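Local structure of 4-amino-4-deoxy-L-arabinose transferase or related glycosyltransferases of PMT family (Cupriavidus metallidurans, 5EZM) at residues 85-90 and 266-271. The protein probably transfers 4-amino-4-deoxy-L-arabinose from a polyprenyl phosphate carrier to lipid A, as a zinc-binding membrane glycosyltransferase of the GT-C fold. Residues are numbered along the deposited sequence; the frame is centred on the assembly and turned at random.
Sequences YFEKPP and FIHEHW. With PC (phosphocholine), chain B; MPG ([(Z)-octadec-9-enyl] (2R)-2,3-bis(oxidanyl)propanoate), chain T; MPG ([(Z)-octadec-9-enyl] (2R)-2,3-bis(oxidanyl)propanoate), chain C.
E87 meets H268 and H270 through a shared zinc ion, and this metal site links the loop leading into helix 91-103 to the chain just beyond helix 261-267. Three protein ligands hold the ion: E87 OE2, H268 NE2 and H270 ND1. The histidines thus offer different ring nitrogens. E87 OE1 lies over one face of the H270 imidazole; its modelled approach of 2.8 Å to H270 ND1 is not a hydrogen bond, and so short a distance is doubtful at this resolution. The same oxygen comes to the edge of the other imidazole, 3.4 Å from H268 CD2. Carboxylate and ring planes stand 88° apart for H268 and 72° for H270. Both histidines carry CG anti to the backbone N, which swings the two rings toward the loop, while E87, bent at chi2, brings its carboxylate up to the ion alongside them.

Phosphocholine packs beside the metal site. Its methyl carbon C3 sits at the edge of the H268 ring, 3.5 Å from H268 CD2, and C4 rests 3.2 Å from the carbonyl E87 O. Behind the first shell, the H268 ring stacks with F264, and the CB of E87 lies over a face of the Y85 ring. The loop also packs directly on helix 261-267, F86 edge-to-face with F261 and P89 against F265.

With the carbonyl oxygens E87 O near C4 and H268 O near C3, the choline end probably finds a favourable electrostatic setting, while the zinc ion would offset the negative charge of E87 and tie together segments far apart in sequence.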
loop_
_atom_site.group_PDB
_atom_site.type_symbol
_atom_site.label_atom_id
_atom_site.label_comp_id
_atom_site.label_asym_id
_atom_site.label_seq_id
_atom_site.Cartn_x
_atom_site.Cartn_y
_atom_site.Cartn_z
ATOM N N TYR A 85 10.784 -15.597 -6.013
ATOM C CA TYR A 85 10.271 -14.266 -6.326
ATOM C C TYR A 85 11.306 -13.267 -5.822
ATOM O O TYR A 85 11.370 -12.985 -4.623
ATOM C CB TYR A 85 8.907 -14.041 -5.686
ATOM C CG TYR A 85 8.210 -12.774 -6.124
ATOM C CD1 TYR A 85 7.674 -12.660 -7.401
ATOM C CD2 TYR A 85 8.075 -11.696 -5.258
ATOM C CE1 TYR A 85 7.030 -11.503 -7.807
ATOM C CE2 TYR A 85 7.431 -10.535 -5.656
ATOM C CZ TYR A 85 6.911 -10.445 -6.931
ATOM O OH TYR A 85 6.269 -9.294 -7.334
ATOM N N PHE A 86 12.123 -12.746 -6.736
ATOM C CA PHE A 86 13.205 -11.829 -6.399
ATOM C C PHE A 86 12.929 -10.409 -6.885
ATOM O O PHE A 86 13.864 -9.653 -7.162
ATOM C CB PHE A 86 14.528 -12.332 -6.971
ATOM C CG PHE A 86 15.004 -13.620 -6.364
ATOM C CD1 PHE A 86 14.566 -14.015 -5.108
ATOM C CD2 PHE A 86 15.897 -14.434 -7.046
ATOM C CE1 PHE A 86 15.009 -15.205 -4.543
ATOM C CE2 PHE A 86 16.347 -15.623 -6.488
ATOM C CZ PHE A 86 15.899 -16.010 -5.236
ATOM N N GLU A 87 11.655 -10.027 -6.993
ATOM C CA GLU A 87 11.318 -8.686 -7.452
ATOM C C GLU A 87 11.181 -7.680 -6.311
ATOM O O GLU A 87 11.111 -6.477 -6.581
ATOM C CB GLU A 87 10.022 -8.708 -8.294
ATOM C CG GLU A 87 9.944 -9.841 -9.341
ATOM C CD GLU A 87 9.924 -9.377 -10.816
ATOM O OE1 GLU A 87 9.954 -8.163 -11.105
ATOM O OE2 GLU A 87 9.875 -10.250 -11.712
ATOM N N LYS A 88 11.163 -8.126 -5.053
ATOM C CA LYS A 88 10.987 -7.243 -3.903
ATOM C C LYS A 88 11.814 -7.725 -2.720
ATOM O O LYS A 88 12.069 -8.928 -2.582
ATOM C CB LYS A 88 9.514 -7.153 -3.461
ATOM C CG LYS A 88 8.538 -6.688 -4.526
ATOM C CD LYS A 88 8.742 -5.232 -4.899
ATOM C CE LYS A 88 7.839 -4.860 -6.066
ATOM N NZ LYS A 88 8.019 -3.455 -6.510
ATOM N N PRO A 89 12.240 -6.810 -1.851
ATOM C CA PRO A 89 12.912 -7.200 -0.595
ATOM C C PRO A 89 11.896 -7.650 0.443
ATOM O O PRO A 89 10.688 -7.437 0.261
ATOM C CB PRO A 89 13.626 -5.905 -0.165
ATOM C CG PRO A 89 13.602 -5.015 -1.362
ATOM C CD PRO A 89 12.355 -5.366 -2.102
ATOM N N PRO A 90 12.333 -8.261 1.547
ATOM C CA PRO A 90 11.418 -9.072 2.371
ATOM C C PRO A 90 10.828 -8.442 3.629
ATOM O O PRO A 90 10.069 -9.138 4.312
ATOM C CB PRO A 90 12.327 -10.238 2.767
ATOM C CG PRO A 90 13.641 -9.577 2.987
ATOM C CD PRO A 90 13.736 -8.466 1.958
ATOM N N PHE A 266 19.153 -6.368 -9.018
ATOM C CA PHE A 266 19.761 -5.086 -9.343
ATOM C C PHE A 266 19.773 -4.779 -10.834
ATOM O O PHE A 266 20.094 -3.646 -11.208
ATOM C CB PHE A 266 21.195 -5.019 -8.799
ATOM C CG PHE A 266 21.274 -4.994 -7.299
ATOM C CD1 PHE A 266 20.794 -3.908 -6.586
ATOM C CD2 PHE A 266 21.829 -6.054 -6.602
ATOM C CE1 PHE A 266 20.861 -3.882 -5.204
ATOM C CE2 PHE A 266 21.900 -6.033 -5.220
ATOM C CZ PHE A 266 21.416 -4.947 -4.520
ATOM N N ILE A 267 19.426 -5.737 -11.694
ATOM C CA ILE A 267 19.544 -5.512 -13.132
ATOM C C ILE A 267 18.209 -5.734 -13.838
ATOM O O ILE A 267 17.934 -5.107 -14.867
ATOM C CB ILE A 267 20.655 -6.400 -13.727
ATOM C CG1 ILE A 267 22.007 -6.037 -13.109
ATOM C CG2 ILE A 267 20.745 -6.237 -15.234
ATOM C CD1 ILE A 267 22.409 -4.598 -13.328
ATOM N N HIS A 268 17.358 -6.601 -13.289
ATOM C CA HIS A 268 16.094 -6.933 -13.943
ATOM C C HIS A 268 15.206 -5.710 -14.157
ATOM O O HIS A 268 14.718 -5.111 -13.194
ATOM C CB HIS A 268 15.325 -7.985 -13.137
ATOM C CG HIS A 268 13.941 -8.244 -13.647
ATOM N ND1 HIS A 268 13.695 -8.820 -14.875
ATOM C CD2 HIS A 268 12.728 -8.007 -13.094
ATOM C CE1 HIS A 268 12.391 -8.927 -15.057
ATOM N NE2 HIS A 268 11.782 -8.442 -13.989
ATOM N N GLU A 269 14.992 -5.336 -15.417
ATOM C CA GLU A 269 14.003 -4.320 -15.765
ATOM C C GLU A 269 12.636 -4.990 -15.793
ATOM O O GLU A 269 12.298 -5.700 -16.743
ATOM C CB GLU A 269 14.330 -3.671 -17.107
ATOM C CG GLU A 269 15.427 -2.612 -17.055
ATOM C CD GLU A 269 16.822 -3.198 -17.158
ATOM O OE1 GLU A 269 16.946 -4.387 -17.522
ATOM O OE2 GLU A 269 17.798 -2.467 -16.879
ATOM N N HIS A 270 11.845 -4.770 -14.746
ATOM C CA HIS A 270 10.538 -5.397 -14.619
ATOM C C HIS A 270 9.472 -4.579 -15.337
ATOM O O HIS A 270 9.512 -3.346 -15.339
ATOM C CB HIS A 270 10.162 -5.560 -13.146
ATOM C CG HIS A 270 8.817 -6.177 -12.931
ATOM N ND1 HIS A 270 8.504 -7.450 -13.360
ATOM C CD2 HIS A 270 7.702 -5.699 -12.331
ATOM C CE1 HIS A 270 7.256 -7.729 -13.031
ATOM N NE2 HIS A 270 6.745 -6.682 -12.406
ATOM N N TRP A 271 8.518 -5.278 -15.946
ATOM C CA TRP A 271 7.408 -4.626 -16.626
ATOM C C TRP A 271 6.246 -5.602 -16.714
ATOM O O TRP A 271 6.442 -6.813 -16.842
ATOM C CB TRP A 271 7.807 -4.139 -18.022
ATOM C CG TRP A 271 8.149 -5.237 -18.980
ATOM C CD1 TRP A 271 9.324 -5.926 -19.051
ATOM C CD2 TRP A 271 7.311 -5.763 -20.020
ATOM N NE1 TRP A 271 9.269 -6.853 -20.065
ATOM C CE2 TRP A 271 8.045 -6.772 -20.676
ATOM C CE3 TRP A 271 6.013 -5.480 -20.457
ATOM C CZ2 TRP A 271 7.525 -7.499 -21.746
ATOM C CZ3 TRP A 271 5.497 -6.203 -21.521
ATOM C CH2 TRP A 271 6.252 -7.201 -22.153
HETATM P P1 PC B . 16.580 -1.456 -7.453
HETATM O O1 PC B . 16.276 -1.390 -5.973
HETATM O O3 PC B . 18.078 -1.419 -7.641
HETATM O O4 PC B . 15.967 -0.264 -8.155
HETATM O O2 PC B . 15.972 -2.852 -8.104
HETATM C C1 PC B . 14.826 -2.800 -8.912
HETATM C C2 PC B . 14.747 -4.034 -9.831
HETATM N N1 PC B . 13.634 -4.900 -9.468
HETATM C C3 PC B . 13.661 -6.096 -10.288
HETATM C C4 PC B . 13.737 -5.293 -8.076
HETATM C C5 PC B . 12.378 -4.207 -9.692
HETATM C C2 MPG T . 25.581 -1.768 -3.937
HETATM C C3 MPG T . 24.721 -2.934 -4.412
HETATM C C4 MPG T . 25.516 -3.983 -5.174
HETATM C C5 MPG T . 24.945 -4.222 -6.582
HETATM C C6 MPG T . 25.541 -5.462 -7.268
HETATM C C7 MPG T . 25.238 -5.494 -8.778
HETATM C C8 MPG T . 25.559 -6.870 -9.408
HETATM C C9 MPG T . 25.552 -6.831 -10.956
HETATM C C10 MPG T . 26.134 -8.134 -11.568
HETATM C C11 MPG T . 26.933 -7.859 -12.860
HETATM C C12 MPG T . 27.786 -9.094 -13.309
HETATM C C13 MPG T . 28.420 -8.893 -14.699
HETATM C C1 MPG T . 24.789 -0.460 -3.838
HETATM C C2 MPG C . 11.965 -0.652 -13.441
HETATM C C3 MPG C . 13.232 -0.515 -14.276
HETATM C C4 MPG C . 13.277 0.794 -15.049
HETATM C C5 MPG C . 14.394 0.821 -16.107
HETATM C C6 MPG C . 14.547 2.204 -16.760
HETATM C C1 MPG C . 11.883 -2.000 -12.718
#